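Local coordinates for protein ORF14 (Streptomyces clavuligerus, PDB 2WPX) that binds acetyl-CoA as a tandem GNAT protein of the clavulanic acid pathway and is probably an acyltransferase, at residues T184-I188 with R233-H237. Residue numbers count along the deposited sequence, not the author numbering.
Sequences TWGTI and RRAYH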
loop_
_atom_site.group_PDB
_atom_site.type_symbol
_atom_site.label_atom_id
_atom_site.label_comp_id
_atom_site.label_asym_id
_atom_site.label_seq_id
_atom_site.Cartn_x
_atom_site.Cartn_y
_atom_site.Cartn_z
ATOM N N THR A 184 14.563 -0.680 18.472
ATOM C CA THR A 184 13.130 -0.559 18.123
ATOM C C THR A 184 12.689 0.872 18.318
ATOM O O THR A 184 13.221 1.588 19.180
ATOM C CB THR A 184 12.200 -1.442 19.020
ATOM O OG1 THR A 184 12.295 -1.011 20.401
ATOM C CG2 THR A 184 12.579 -2.915 18.908
ATOM N N TRP A 185 11.707 1.295 17.536
ATOM C CA TRP A 185 11.058 2.591 17.749
ATOM C C TRP A 185 9.640 2.596 17.123
ATOM O O TRP A 185 9.353 1.787 16.224
ATOM C CB TRP A 185 11.921 3.696 17.156
ATOM C CG TRP A 185 12.049 3.680 15.692
ATOM C CD1 TRP A 185 11.164 4.173 14.794
ATOM C CD2 TRP A 185 13.153 3.181 14.922
ATOM N NE1 TRP A 185 11.641 4.053 13.522
ATOM C CE2 TRP A 185 12.861 3.442 13.567
ATOM C CE3 TRP A 185 14.360 2.555 15.248
ATOM C CZ2 TRP A 185 13.716 3.077 12.538
ATOM C CZ3 TRP A 185 15.212 2.204 14.231
ATOM C CH2 TRP A 185 14.882 2.467 12.881
ATOM N N GLY A 186 8.796 3.513 17.610
ATOM C CA GLY A 186 7.371 3.555 17.292
ATOM C C GLY A 186 7.117 4.293 15.989
ATOM O O GLY A 186 7.832 4.078 14.972
ATOM N N THR A 187 6.128 5.191 16.010
ATOM C CA THR A 187 5.608 5.774 14.804
ATOM C C THR A 187 6.557 6.794 14.246
ATOM O O THR A 187 6.619 6.979 13.043
ATOM C CB THR A 187 4.243 6.428 15.106
ATOM O OG1 THR A 187 3.389 5.429 15.693
ATOM C CG2 THR A 187 3.606 6.927 13.867
ATOM N N ILE A 188 7.293 7.472 15.115
ATOM C CA ILE A 188 8.180 8.511 14.650
ATOM C C ILE A 188 9.594 7.965 14.762
ATOM O O ILE A 188 9.982 7.408 15.802
ATOM C CB ILE A 188 8.036 9.828 15.523
ATOM C CG1 ILE A 188 6.586 10.327 15.557
ATOM C CG2 ILE A 188 9.043 10.878 15.076
ATOM C CD1 ILE A 188 6.043 10.618 14.130
ATOM N N ARG A 233 -2.889 6.032 11.632
ATOM C CA ARG A 233 -2.023 4.869 11.537
ATOM C C ARG A 233 -0.859 4.979 12.523
ATOM O O ARG A 233 -0.228 6.035 12.649
ATOM C CB ARG A 233 -1.454 4.734 10.115
ATOM C CG ARG A 233 -2.470 4.188 9.148
ATOM C CD ARG A 233 -1.973 4.215 7.757
ATOM N NE ARG A 233 -2.943 3.581 6.865
ATOM C CZ ARG A 233 -2.893 2.286 6.571
ATOM N NH1 ARG A 233 -1.947 1.523 7.111
ATOM N NH2 ARG A 233 -3.775 1.753 5.759
ATOM N N ARG A 234 -0.559 3.854 13.154
ATOM C CA ARG A 234 0.502 3.701 14.107
ATOM C C ARG A 234 1.568 2.787 13.465
ATOM O O ARG A 234 1.219 1.871 12.708
ATOM C CB ARG A 234 -0.118 2.858 15.210
ATOM C CG ARG A 234 0.181 3.191 16.535
ATOM C CD ARG A 234 -1.088 3.010 17.371
ATOM N NE ARG A 234 -1.731 1.699 17.534
ATOM C CZ ARG A 234 -3.060 1.495 17.370
ATOM N NH1 ARG A 234 -3.860 2.474 16.926
ATOM N NH2 ARG A 234 -3.613 0.321 17.623
ATOM N N ALA A 235 2.846 2.919 13.838
ATOM C CA ALA A 235 3.850 2.048 13.218
ATOM C C ALA A 235 4.829 1.451 14.224
ATOM O O ALA A 235 4.959 1.952 15.344
ATOM C CB ALA A 235 4.585 2.787 12.084
ATOM N N TYR A 236 5.472 0.348 13.838
ATOM C CA TYR A 236 6.382 -0.349 14.750
ATOM C C TYR A 236 7.666 -0.696 13.992
ATOM O O TYR A 236 7.604 -1.301 12.895
ATOM C CB TYR A 236 5.738 -1.620 15.323
ATOM C CG TYR A 236 4.569 -1.384 16.227
ATOM C CD1 TYR A 236 3.263 -1.180 15.703
ATOM C CD2 TYR A 236 4.731 -1.359 17.608
ATOM C CE1 TYR A 236 2.185 -0.971 16.530
ATOM C CE2 TYR A 236 3.633 -1.145 18.439
ATOM C CZ TYR A 236 2.391 -0.945 17.884
ATOM O OH TYR A 236 1.331 -0.750 18.678
ATOM N N HIS A 237 8.817 -0.290 14.540
ATOM C CA HIS A 237 10.103 -0.462 13.847
ATOM C C HIS A 237 11.127 -1.238 14.677
ATOM O O HIS A 237 11.225 -1.046 15.873
ATOM C CB HIS A 237 10.715 0.881 13.486
ATOM C CG HIS A 237 9.823 1.731 12.648
ATOM N ND1 HIS A 237 8.846 2.541 13.191
ATOM C CD2 HIS A 237 9.737 1.887 11.301
ATOM C CE1 HIS A 237 8.216 3.176 12.219
ATOM N NE2 HIS A 237 8.748 2.810 11.063
HETATM O O HOH W 1 3.820 2.656 17.683
#
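In the C-terminal GNAT domain, the edge strand 180-185 runs antiparallel to strand 234-242, and this contact lies where the edge strand ends and the chain turns toward helix 191-199. T184 lies close to the neighbouring backbone, its CA making a CA-H...O contact of 3.0 Å with H237 O. W185 and H237 form the hydrogen-bonded pair that closes the ladder: W185 N donates to H237 O (2.9 Å) and H237 N to W185 O (2.7 Å). Their side chains share a face of the sheet, where the five-membered ring of W185 and the imidazole make an offset stack, centroids 4.1 Å apart and planes at 15°. H237 CB sits over the same indole ring in a CH-pi contact, while Y251 of strand 247-256 touches both side chains and Y193 meets the W185 ring. Beyond W185 the regular pairing stops, and the side chain of H237 reaches across to the departing chain, its ND1 donating to W185 O at 3.2 Å and, more weakly, to G186 O at 2.6 Å. T187, whose side chain also rests on V229 of helix 222-230, replaces a further backbone-to-backbone bond with a side-chain one: its OG1 accepts from A235 N at 3.2 Å with a nearly straight N-H...O angle of 165°. Beside this bond, a water donates to A235 O at 2.7 Å and lies 3.4 Å from T187 OG1, a weak hydrogen bond.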